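Long-range contacts in putative glycoside hydrolase (Bacteroides thetaiotaomicron VPI-5482, PDB 3HBZ), which is of unproven function but binds calcium and may, as a putative glycoside hydrolase, play a role in carbohydrate metabolism: residues L13-P18 / I33-G38; T41-L46 / V89-T94; G174-A179 / D319-A324. One frame throughout, in Å; residues are numbered along the deposited sequence.

Contact 1 (L13-P18 / I33-G38); sequences LSCRLP and INIFVG
Cys15 lays its sulfur against the end of Ile35: SG lies 3.5 Å from Ile35 CD1, and Ile35 CG1 is the next atom along. The thiol stands there because SG is anti to the backbone N (chi1 -176°), while CB of the same cysteine comes 4.3 Å from Ile33 CG2. Two residues on, Leu17 crosses Ile35 obliquely and rests a single methyl, CD1, on two neighbours, 3.8 Å from Ile35 CG2 and 3.9 Å from Val37 CG1. The side chains of Leu17 and Val37 cross at about a right angle. Ile35 is thus shared, its CG1-CD1 arm given to the cysteine and its CG2 branch to the leucine. The touching parts of the two segments run 26° apart, and no hydrogen bond joins them; each strand pairs elsewhere, 12-16 with 49-52 and 32-36 with 84-92. This is face-to-face packing of two sheets, a small two-stranded one laid on a mixed five-stranded one. Beyond the segments, Phe50 flanks Cys15, and Met22 and Val89 flank Ile35. With all five residues buried and only carbon and sulfur meeting, the contact rests on apolar packing, whose hold depends on shape and exclusion of water.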
ATOM      1  N   LEU A  13       0.837   6.115 -18.746  1.00 26.01           N
ATOM      2  CA  LEU A  13      -0.394   5.359 -18.476  1.00 27.08           C
ATOM      3  C   LEU A  13      -0.142   3.892 -18.292  1.00 25.24           C
ATOM      4  O   LEU A  13      -0.970   3.212 -17.746  1.00 27.68           O
ATOM      5  CB  LEU A  13      -1.414   5.575 -19.597  1.00 21.19           C
ATOM      6  CG  LEU A  13      -1.876   7.016 -19.784  1.00 28.84           C
ATOM      7  CD1 LEU A  13      -2.717   7.083 -21.068  1.00 20.99           C
ATOM      8  CD2 LEU A  13      -2.671   7.472 -18.520  1.00 20.43           C
ATOM      9  N   SER A  14       0.992   3.381 -18.763  1.00 25.47           N
ATOM     10  CA  SER A  14       1.360   1.971 -18.531  1.00 23.43           C
ATOM     11  C   SER A  14       2.832   1.779 -18.714  1.00 24.99           C
ATOM     12  O   SER A  14       3.494   2.612 -19.324  1.00 28.01           O
ATOM     13  CB  SER A  14       0.599   0.999 -19.481  1.00 26.99           C
ATOM     14  OG  SER A  14       1.079   1.068 -20.839  1.00 28.35           O
ATOM     15  N   CYS A  15       3.320   0.650 -18.216  1.00 26.23           N
ATOM     16  CA  CYS A  15       4.748   0.297 -18.294  1.00 26.88           C
ATOM     17  C   CYS A  15       4.863  -1.172 -18.486  1.00 28.10           C
ATOM     18  O   CYS A  15       4.172  -1.917 -17.804  1.00 30.37           O
ATOM     19  CB  CYS A  15       5.431   0.635 -16.977  1.00 23.66           C
ATOM     20  SG  CYS A  15       7.176   0.356 -16.951  1.00 35.39           S
ATOM     21  N   ARG A  16       5.751  -1.608 -19.379  1.00 29.37           N
ATOM     22  CA  ARG A  16       6.074  -3.006 -19.473  1.00 31.06           C
ATOM     23  C   ARG A  16       7.517  -3.185 -19.904  1.00 31.59           C
ATOM     24  O   ARG A  16       8.151  -2.207 -20.310  1.00 30.01           O
ATOM     25  CB  ARG A  16       5.108  -3.719 -20.394  1.00 32.98           C
ATOM     26  CG  ARG A  16       5.368  -3.519 -21.832  1.00 38.97           C
ATOM     27  CD  ARG A  16       4.251  -4.119 -22.636  1.00 48.10           C
ATOM     28  NE  ARG A  16       4.652  -4.232 -24.032  1.00 60.63           N
ATOM     29  CZ  ARG A  16       5.282  -5.272 -24.578  1.00 59.60           C
ATOM     30  NH1 ARG A  16       5.595  -6.354 -23.867  1.00 59.13           N
ATOM     31  NH2 ARG A  16       5.593  -5.220 -25.863  1.00 66.06           N
ATOM     32  N   LEU A  17       8.035  -4.409 -19.718  1.00 28.71           N
ATOM     33  CA  LEU A  17       9.400  -4.773 -20.085  1.00 30.17           C
ATOM     34  C   LEU A  17       9.354  -5.940 -21.085  1.00 31.55           C
ATOM     35  O   LEU A  17       9.213  -7.105 -20.706  1.00 31.73           O
ATOM     36  CB  LEU A  17      10.196  -5.200 -18.870  1.00 29.06           C
ATOM     37  CG  LEU A  17      10.626  -4.217 -17.792  1.00 31.44           C
ATOM     38  CD1 LEU A  17      11.314  -5.029 -16.659  1.00 26.66           C
ATOM     39  CD2 LEU A  17      11.552  -3.159 -18.365  1.00 37.65           C
ATOM     40  N   PRO A  18       9.449  -5.631 -22.374  1.00 34.88           N
ATOM     41  CA  PRO A  18       9.385  -6.681 -23.397  1.00 34.60           C
ATOM     42  C   PRO A  18      10.443  -7.763 -23.133  1.00 33.75           C
ATOM     43  O   PRO A  18      11.573  -7.445 -22.818  1.00 34.09           O
ATOM     44  CB  PRO A  18       9.697  -5.922 -24.705  1.00 34.08           C
ATOM     45  CG  PRO A  18       9.343  -4.518 -24.456  1.00 37.36           C
ATOM     46  CD  PRO A  18       9.554  -4.278 -22.958  1.00 36.55           C
ATOM     47  N   ILE A  33       7.033   5.103 -10.786  1.00 26.00           N
ATOM     48  CA  ILE A  33       6.721   3.731 -11.201  1.00 27.25           C
ATOM     49  C   ILE A  33       7.660   2.757 -10.478  1.00 27.16           C
ATOM     50  O   ILE A  33       8.851   3.005 -10.423  1.00 29.34           O
ATOM     51  CB  ILE A  33       6.891   3.550 -12.679  1.00 24.24           C
ATOM     52  CG1 ILE A  33       6.107   4.641 -13.435  1.00 28.73           C
ATOM     53  CG2 ILE A  33       6.416   2.103 -13.099  1.00 25.33           C
ATOM     54  CD1 ILE A  33       5.983   4.469 -14.914  1.00 24.82           C
ATOM     55  N   ASN A  34       7.102   1.688  -9.891  1.00 26.82           N
ATOM     56  CA  ASN A  34       7.872   0.578  -9.321  1.00 27.11           C
ATOM     57  C   ASN A  34       7.571  -0.655 -10.166  1.00 27.33           C
ATOM     58  O   ASN A  34       6.413  -1.066 -10.303  1.00 24.43           O
ATOM     59  CB  ASN A  34       7.528   0.313  -7.835  1.00 29.11           C
ATOM     60  CG  ASN A  34       8.228   1.305  -6.854  1.00 29.96           C
ATOM     61  OD1 ASN A  34       7.961   2.484  -6.871  1.00 41.16           O
ATOM     62  ND2 ASN A  34       9.134   0.806  -6.043  1.00 41.11           N
ATOM     63  N   ILE A  35       8.619  -1.207 -10.751  1.00 23.82           N
ATOM     64  CA  ILE A  35       8.566  -2.371 -11.623  1.00 25.92           C
ATOM     65  C   ILE A  35       9.168  -3.539 -10.825  1.00 26.82           C
ATOM     66  O   ILE A  35      10.204  -3.386 -10.210  1.00 25.06           O
ATOM     67  CB  ILE A  35       9.451  -2.130 -12.864  1.00 27.07           C
ATOM     68  CG1 ILE A  35       8.899  -0.927 -13.666  1.00 29.60           C
ATOM     69  CG2 ILE A  35       9.522  -3.395 -13.749  1.00 25.32           C
ATOM     70  CD1 ILE A  35       9.789  -0.408 -14.807  1.00 24.04           C
ATOM     71  N   PHE A  36       8.508  -4.688 -10.811  1.00 27.80           N
ATOM     72  CA  PHE A  36       8.978  -5.841 -10.035  1.00 27.77           C
ATOM     73  C   PHE A  36       9.420  -7.008 -10.934  1.00 25.99           C
ATOM     74  O   PHE A  36       8.645  -7.497 -11.771  1.00 22.37           O
ATOM     75  CB  PHE A  36       7.875  -6.344  -9.075  1.00 29.51           C
ATOM     76  CG  PHE A  36       7.437  -5.316  -8.046  1.00 26.31           C
ATOM     77  CD1 PHE A  36       6.547  -4.313  -8.397  1.00 34.02           C
ATOM     78  CD2 PHE A  36       7.912  -5.358  -6.754  1.00 28.55           C
ATOM     79  CE1 PHE A  36       6.125  -3.401  -7.476  1.00 30.67           C
ATOM     80  CE2 PHE A  36       7.480  -4.422  -5.806  1.00 29.08           C
ATOM     81  CZ  PHE A  36       6.622  -3.433  -6.185  1.00 30.25           C
ATOM     82  N   VAL A  37      10.654  -7.476 -10.725  1.00 25.12           N
ATOM     83  CA  VAL A  37      11.186  -8.609 -11.473  1.00 25.49           C
ATOM     84  C   VAL A  37      11.711  -9.676 -10.506  1.00 24.30           C
ATOM     85  O   VAL A  37      11.932  -9.407  -9.327  1.00 25.26           O
ATOM     86  CB  VAL A  37      12.294  -8.141 -12.448  1.00 25.40           C
ATOM     87  CG1 VAL A  37      11.747  -7.067 -13.339  1.00 26.60           C
ATOM     88  CG2 VAL A  37      13.533  -7.633 -11.689  1.00 24.10           C
ATOM     89  N   GLY A  38      11.890 -10.893 -10.997  1.00 25.37           N
ATOM     90  CA  GLY A  38      12.375 -11.979 -10.154  1.00 27.17           C
ATOM     91  C   GLY A  38      13.809 -11.760  -9.688  1.00 29.56           C
ATOM     92  O   GLY A  38      14.651 -11.265 -10.446  1.00 27.47           O
TER

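Contact 2 (T41-L46 / V89-T94)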
ATOM      1  N   THR A  41      17.176 -11.479 -11.932  1.00 32.76           N
ATOM      2  CA  THR A  41      17.048 -10.783 -13.231  1.00 31.30           C
ATOM      3  C   THR A  41      18.171  -9.773 -13.345  1.00 31.45           C
ATOM      4  O   THR A  41      18.514  -9.136 -12.363  1.00 32.42           O
ATOM      5  CB  THR A  41      15.707 -10.033 -13.335  1.00 32.47           C
ATOM      6  OG1 THR A  41      14.665 -10.937 -12.986  1.00 33.12           O
ATOM      7  CG2 THR A  41      15.440  -9.458 -14.743  1.00 26.28           C
ATOM      8  N   ASP A  42      18.756  -9.653 -14.535  1.00 32.37           N
ATOM      9  CA  ASP A  42      19.753  -8.629 -14.817  1.00 31.97           C
ATOM     10  C   ASP A  42      19.050  -7.285 -14.985  1.00 30.45           C
ATOM     11  O   ASP A  42      18.202  -7.115 -15.885  1.00 33.73           O
ATOM     12  CB  ASP A  42      20.536  -8.987 -16.090  1.00 33.32           C
ATOM     13  CG  ASP A  42      21.839  -8.194 -16.234  1.00 37.64           C
ATOM     14  OD1 ASP A  42      21.824  -6.956 -16.037  1.00 34.03           O
ATOM     15  OD2 ASP A  42      22.878  -8.814 -16.564  1.00 46.88           O
ATOM     16  N   ILE A  43      19.378  -6.330 -14.120  1.00 26.18           N
ATOM     17  CA  ILE A  43      18.734  -5.020 -14.210  1.00 28.03           C
ATOM     18  C   ILE A  43      19.638  -3.885 -14.757  1.00 29.67           C
ATOM     19  O   ILE A  43      19.224  -2.713 -14.735  1.00 29.33           O
ATOM     20  CB  ILE A  43      18.100  -4.626 -12.871  1.00 27.34           C
ATOM     21  CG1 ILE A  43      19.160  -4.394 -11.797  1.00 32.17           C
ATOM     22  CG2 ILE A  43      17.091  -5.711 -12.448  1.00 31.49           C
ATOM     23  CD1 ILE A  43      18.619  -3.915 -10.475  1.00 29.69           C
ATOM     24  N   SER A  44      20.830  -4.250 -15.269  1.00 29.10           N
ATOM     25  CA  SER A  44      21.825  -3.298 -15.785  1.00 29.25           C
ATOM     26  C   SER A  44      21.435  -2.685 -17.111  1.00 29.00           C
ATOM     27  O   SER A  44      22.057  -1.723 -17.543  1.00 27.19           O
ATOM     28  CB  SER A  44      23.193  -3.978 -16.019  1.00 31.23           C
ATOM     29  OG  SER A  44      23.769  -4.457 -14.823  1.00 34.25           O
ATOM     30  N   SER A  45      20.457  -3.265 -17.794  1.00 29.43           N
ATOM     31  CA  SER A  45      20.134  -2.822 -19.127  1.00 31.22           C
ATOM     32  C   SER A  45      18.703  -3.134 -19.518  1.00 29.67           C
ATOM     33  O   SER A  45      18.445  -3.671 -20.594  1.00 34.04           O
ATOM     34  CB  SER A  45      21.097  -3.481 -20.120  1.00 31.78           C
ATOM     35  OG  SER A  45      20.935  -2.912 -21.396  1.00 39.10           O
ATOM     36  N   LEU A  46      17.770  -2.728 -18.683  1.00 28.74           N
ATOM     37  CA  LEU A  46      16.349  -2.906 -18.963  1.00 26.54           C
ATOM     38  C   LEU A  46      15.829  -1.728 -19.774  1.00 27.72           C
ATOM     39  O   LEU A  46      16.320  -0.596 -19.652  1.00 27.20           O
ATOM     40  CB  LEU A  46      15.584  -3.023 -17.653  1.00 25.40           C
ATOM     41  CG  LEU A  46      15.966  -4.189 -16.749  1.00 28.93           C
ATOM     42  CD1 LEU A  46      15.305  -4.036 -15.362  1.00 26.16           C
ATOM     43  CD2 LEU A  46      15.588  -5.525 -17.400  1.00 25.49           C
ATOM     44  N   VAL A  89      11.503   6.107 -11.953  1.00 26.95           N
ATOM     45  CA  VAL A  89      11.194   4.735 -12.277  1.00 24.18           C
ATOM     46  C   VAL A  89      12.246   3.839 -11.643  1.00 24.92           C
ATOM     47  O   VAL A  89      13.447   3.998 -11.901  1.00 24.94           O
ATOM     48  CB  VAL A  89      11.151   4.525 -13.780  1.00 27.73           C
ATOM     49  CG1 VAL A  89      10.898   3.007 -14.147  1.00 22.20           C
ATOM     50  CG2 VAL A  89      10.053   5.453 -14.411  1.00 20.64           C
ATOM     51  N   SER A  90      11.764   2.934 -10.795  1.00 23.30           N
ATOM     52  CA  SER A  90      12.578   2.058  -9.996  1.00 23.80           C
ATOM     53  C   SER A  90      12.235   0.614 -10.339  1.00 23.85           C
ATOM     54  O   SER A  90      11.067   0.287 -10.680  1.00 25.27           O
ATOM     55  CB  SER A  90      12.290   2.297  -8.506  1.00 24.86           C
ATOM     56  OG  SER A  90      12.615   3.603  -8.091  1.00 30.68           O
ATOM     57  N   VAL A  91      13.248  -0.236 -10.250  1.00 23.92           N
ATOM     58  CA  VAL A  91      13.085  -1.683 -10.423  1.00 26.61           C
ATOM     59  C   VAL A  91      13.431  -2.383  -9.110  1.00 25.88           C
ATOM     60  O   VAL A  91      14.480  -2.136  -8.540  1.00 25.88           O
ATOM     61  CB  VAL A  91      13.981  -2.238 -11.567  1.00 28.18           C
ATOM     62  CG1 VAL A  91      13.909  -3.782 -11.614  1.00 19.64           C
ATOM     63  CG2 VAL A  91      13.501  -1.658 -12.915  1.00 20.97           C
ATOM     64  N   ILE A  92      12.518  -3.224  -8.647  1.00 22.69           N
ATOM     65  CA  ILE A  92      12.688  -4.022  -7.437  1.00 24.91           C
ATOM     66  C   ILE A  92      13.006  -5.435  -7.902  1.00 23.58           C
ATOM     67  O   ILE A  92      12.180  -6.071  -8.556  1.00 24.18           O
ATOM     68  CB  ILE A  92      11.384  -4.068  -6.599  1.00 26.69           C
ATOM     69  CG1 ILE A  92      10.833  -2.658  -6.301  1.00 31.44           C
ATOM     70  CG2 ILE A  92      11.610  -4.835  -5.335  1.00 23.66           C
ATOM     71  CD1 ILE A  92      11.751  -1.861  -5.487  1.00 30.56           C
ATOM     72  N   ASP A  93      14.207  -5.902  -7.610  1.00 25.44           N
ATOM     73  CA  ASP A  93      14.641  -7.240  -8.030  1.00 26.97           C
ATOM     74  C   ASP A  93      14.971  -8.146  -6.842  1.00 27.04           C
ATOM     75  O   ASP A  93      15.739  -9.086  -6.989  1.00 27.08           O
ATOM     76  CB  ASP A  93      15.884  -7.150  -8.948  1.00 26.46           C
ATOM     77  CG  ASP A  93      17.102  -6.588  -8.223  1.00 32.29           C
ATOM     78  OD1 ASP A  93      16.905  -5.808  -7.263  1.00 31.55           O
ATOM     79  OD2 ASP A  93      18.241  -6.922  -8.603  1.00 39.48           O
ATOM     80  N   THR A  94      14.397  -7.852  -5.687  1.00 24.14           N
ATOM     81  CA  THR A  94      14.699  -8.560  -4.462  1.00 25.06           C
ATOM     82  C   THR A  94      13.416  -9.196  -3.926  1.00 24.92           C
ATOM     83  O   THR A  94      12.332  -8.905  -4.385  1.00 22.15           O
ATOM     84  CB  THR A  94      15.271  -7.598  -3.388  1.00 23.33           C
ATOM     85  OG1 THR A  94      14.437  -6.446  -3.306  1.00 28.95           O
ATOM     86  CG2 THR A  94      16.680  -7.182  -3.758  1.00 24.51           C
TER
HETATM   87  O   HOH W   1      18.421  -9.518  -9.906  1.00 36.85           O
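Ile43 and Val91 carry the apolar half of this contact, sliding past each other in opposite directions with Ile43 CG2 3.8 Å from Val91 CG1. Leu46 reaches the same valine obliquely, its CD1 lying 3.9 Å from Val91 CG2 and almost as near to CG1, so that both branches of Val91 are used. Ile43 and Asp93 cross at about a right angle. With chi1 at 67°, CG1 of Ile43 starts the arm that carries CD1 to the carboxylate, 3.6 Å from Asp93 OD2, while the CG2 branch touches both Val91 CG1 and Asp93 CB.

The polar half is bridged by water. One water molecule donates to the backbone O of Thr41 and to Asp93 OD2, joining the two segments where no direct hydrogen bond does. It lies 2.9 Å from Asp93 OD2; its 2.5 Å to Thr41 O is short, and that exact length is doubtful. The second oxygen of the carboxylate, OD1, forms a salt bridge with Lys121, which probably helps to keep the group ionised and fixed in its rotation. Thr41 OG1 is bonded in turn to Gly38 O.

Within the loop, Ser44 N donates to Asp42 OD1 at 3.0 Å, with an N-H...O angle of 158°. This bond closes an Asx turn, after which the chain bends back toward Leu46. Backbone bonds from Ile43 to Phe68 and from Leu46 to Arg66 hold the segment further. The whole is an irregular loop, between strands 32-36 and 49-52, packed over the end of strand 84-92 in a mixed five-stranded sheet.

Contact 3 (G174-A179 / D319-A324); sequences GMPIAA and DHFNGA
Phe321 has CG anti to the carbonyl carbon, beside the backbone N (chi1 -40°), and chi2 of -69° turns its ring against the backbone of Gly174 and Met175. Met175 CA stands over one face, 3.9 Å from the ring centroid and 17° off the normal, a CH-pi contact. Gly174 O lies above the same face, nearer the rim, and Asp319 O lies over the opposite face, toward its rim. In the ring plane, Ile177 O meets the edge 3.4 Å from Phe321 CD1, where the polarised ring C-H would probably suit the carbonyl. The selenomethionine at Met175 crosses the ring obliquely, its CG 3.5 Å from Phe321 CZ, and its chain bends at chi3 to bring CE back near the same carbon. Pro176 CD packs at 3.7 Å on Phe321 CB.

Gly174, at positive phi, ends helix 167-172 in a Schellman motif, and the chain passes through Met175 and Pro176 into strand 177-183. The partner is the loop between strands 306-313 and 328-338, so Phe321 packs against the helix-to-strand junction within the putative carbohydrate metabolism domain. An alanine at Phe321 would probably open a gap beside Met175 and leave its CA and CG without the ring they rest on.

Ile177 reaches the loop with CD1, 3.7 Å from Gly323 N. Thr226 of strand 225-227 bonds to Gly323 and also touches Ile177. Asp319 OD1 accepts from His320 ND1 at 2.7 Å, met from above the carboxylate plane.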
ATOM      1  N   GLY A 174     -20.570  10.270   1.119  1.00 25.55           N
ATOM      2  CA  GLY A 174     -20.942   9.089   1.902  1.00 22.82           C
ATOM      3  C   GLY A 174     -19.736   8.453   2.552  1.00 24.48           C
ATOM      4  O   GLY A 174     -19.796   7.288   2.903  1.00 21.31           O
HETATM    5  N   MSE A 175     -18.628   9.210   2.668  1.00 21.29           N
HETATM    6  CA  MSE A 175     -17.375   8.735   3.253  1.00 25.17           C
HETATM    7  C   MSE A 175     -16.915   9.652   4.412  1.00 24.41           C
HETATM    8  O   MSE A 175     -15.925  10.341   4.288  1.00 23.17           O
HETATM    9  CB  MSE A 175     -16.342   8.693   2.127  1.00 24.04           C
HETATM   10  CG  MSE A 175     -16.709   7.725   0.997  1.00 29.79           C
HETATM   11 SE   MSE A 175     -15.451   7.808  -0.494  0.75 21.82          SE
HETATM   12  CE  MSE A 175     -13.813   7.336   0.482  1.00 23.89           C
ATOM     13  N   PRO A 176     -17.645   9.653   5.543  1.00 24.13           N
ATOM     14  CA  PRO A 176     -17.451  10.699   6.580  1.00 25.76           C
ATOM     15  C   PRO A 176     -16.200  10.583   7.449  1.00 24.98           C
ATOM     16  O   PRO A 176     -15.809  11.568   8.078  1.00 25.29           O
ATOM     17  CB  PRO A 176     -18.717  10.606   7.430  1.00 25.53           C
ATOM     18  CG  PRO A 176     -19.207   9.132   7.228  1.00 26.30           C
ATOM     19  CD  PRO A 176     -18.737   8.715   5.864  1.00 27.28           C
ATOM     20  N   ILE A 177     -15.528   9.450   7.432  1.00 26.29           N
ATOM     21  CA  ILE A 177     -14.293   9.272   8.193  1.00 25.03           C
ATOM     22  C   ILE A 177     -13.299   8.500   7.344  1.00 25.58           C
ATOM     23  O   ILE A 177     -13.679   7.901   6.330  1.00 26.91           O
ATOM     24  CB  ILE A 177     -14.517   8.520   9.527  1.00 25.59           C
ATOM     25  CG1 ILE A 177     -14.991   7.098   9.259  1.00 26.51           C
ATOM     26  CG2 ILE A 177     -15.506   9.311  10.513  1.00 19.34           C
ATOM     27  CD1 ILE A 177     -15.028   6.181  10.535  1.00 24.57           C
ATOM     28  N   ALA A 178     -12.022   8.566   7.730  1.00 25.08           N
ATOM     29  CA  ALA A 178     -10.947   7.870   7.060  1.00 24.01           C
ATOM     30  C   ALA A 178     -10.069   7.175   8.097  1.00 25.83           C
ATOM     31  O   ALA A 178      -9.388   7.835   8.897  1.00 26.47           O
ATOM     32  CB  ALA A 178     -10.069   8.912   6.239  1.00 18.77           C
ATOM     33  N   ALA A 179     -10.065   5.855   8.095  1.00 22.81           N
ATOM     34  CA  ALA A 179      -9.212   5.119   8.984  1.00 22.63           C
ATOM     35  C   ALA A 179      -7.780   5.299   8.582  1.00 25.05           C
ATOM     36  O   ALA A 179      -7.487   5.391   7.413  1.00 24.50           O
ATOM     37  CB  ALA A 179      -9.548   3.573   8.974  1.00 21.35           C
ATOM     38  N   ASP A 319     -13.204   0.973   6.926  1.00 27.64           N
ATOM     39  CA  ASP A 319     -13.355   0.860   5.497  1.00 26.79           C
ATOM     40  C   ASP A 319     -14.824   0.915   5.040  1.00 26.64           C
ATOM     41  O   ASP A 319     -15.101   1.200   3.870  1.00 28.30           O
ATOM     42  CB  ASP A 319     -12.605  -0.396   4.972  1.00 27.85           C
ATOM     43  CG  ASP A 319     -13.170  -1.720   5.495  1.00 29.35           C
ATOM     44  OD1 ASP A 319     -14.141  -1.719   6.277  1.00 30.99           O
ATOM     45  OD2 ASP A 319     -12.606  -2.781   5.103  1.00 33.10           O
ATOM     46  N   HIS A 320     -15.747   0.647   5.970  1.00 26.32           N
ATOM     47  CA  HIS A 320     -17.171   0.885   5.783  1.00 25.06           C
ATOM     48  C   HIS A 320     -17.668   2.117   6.589  1.00 28.59           C
ATOM     49  O   HIS A 320     -18.840   2.205   6.891  1.00 26.68           O
ATOM     50  CB  HIS A 320     -17.966  -0.365   6.213  1.00 24.90           C
ATOM     51  CG  HIS A 320     -17.788  -1.527   5.290  1.00 28.11           C
ATOM     52  ND1 HIS A 320     -16.630  -2.288   5.257  1.00 37.94           N
ATOM     53  CD2 HIS A 320     -18.580  -2.004   4.297  1.00 34.02           C
ATOM     54  CE1 HIS A 320     -16.750  -3.231   4.329  1.00 32.69           C
ATOM     55  NE2 HIS A 320     -17.911  -3.068   3.722  1.00 41.05           N
ATOM     56  N   PHE A 321     -16.764   3.016   6.976  1.00 25.62           N
ATOM     57  CA  PHE A 321     -17.115   4.254   7.697  1.00 25.51           C
ATOM     58  C   PHE A 321     -17.755   4.060   9.067  1.00 25.84           C
ATOM     59  O   PHE A 321     -18.538   4.866   9.527  1.00 26.29           O
ATOM     60  CB  PHE A 321     -17.882   5.207   6.737  1.00 25.64           C
ATOM     61  CG  PHE A 321     -17.268   5.185   5.362  1.00 21.54           C
ATOM     62  CD1 PHE A 321     -16.015   5.726   5.164  1.00 23.58           C
ATOM     63  CD2 PHE A 321     -17.834   4.429   4.340  1.00 28.43           C
ATOM     64  CE1 PHE A 321     -15.370   5.585   3.932  1.00 25.10           C
ATOM     65  CE2 PHE A 321     -17.172   4.250   3.142  1.00 22.43           C
ATOM     66  CZ  PHE A 321     -15.973   4.854   2.919  1.00 22.47           C
ATOM     67  N   ASN A 322     -17.370   2.985   9.728  1.00 26.12           N
ATOM     68  CA  ASN A 322     -17.750   2.752  11.096  1.00 27.86           C
ATOM     69  C   ASN A 322     -16.529   2.803  11.971  1.00 25.95           C
ATOM     70  O   ASN A 322     -15.612   1.978  11.828  1.00 27.83           O
ATOM     71  CB  ASN A 322     -18.441   1.404  11.201  1.00 27.94           C
ATOM     72  CG  ASN A 322     -19.647   1.333  10.319  1.00 32.50           C
ATOM     73  OD1 ASN A 322     -20.242   2.351   9.990  1.00 34.17           O
ATOM     74  ND2 ASN A 322     -20.012   0.137   9.917  1.00 31.60           N
ATOM     75  N   GLY A 323     -16.515   3.734  12.912  1.00 24.67           N
ATOM     76  CA  GLY A 323     -15.272   3.983  13.670  1.00 27.23           C
ATOM     77  C   GLY A 323     -15.349   5.245  14.478  1.00 26.74           C
ATOM     78  O   GLY A 323     -16.336   5.947  14.414  1.00 24.18           O
ATOM     79  N   ALA A 324     -14.301   5.541  15.230  1.00 26.81           N
ATOM     80  CA  ALA A 324     -14.276   6.783  16.008  1.00 27.39           C
ATOM     81  C   ALA A 324     -13.147   7.690  15.545  1.00 26.52           C
ATOM     82  O   ALA A 324     -11.974   7.282  15.490  1.00 24.92           O
ATOM     83  CB  ALA A 324     -14.144   6.471  17.496  1.00 27.64           C
TER

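In the fold
Contacts 1 and 2 are neighbours in the N-terminal part of the chain, their centres 9 Å apart, and meet in one mixed sheet. Strands 32-36 and 84-92 are adjacent there: Ile35 O and Ile92 N lie 2.8 Å apart, Ile35 N and Ser90 O 2.9 Å, both probable hydrogen bonds. Val37 CG2 also packs on Asp93 CB at 3.6 Å. Contact 3 lies on the opposite side of the chain's centre, 33 Å from contact 1 and 39 Å from contact 2 between centres, with no touch. All three are away from the bound calcium and sodium sites; the side chain of Ile33, in contact 1, is about 12 Å from a bound sodium ion.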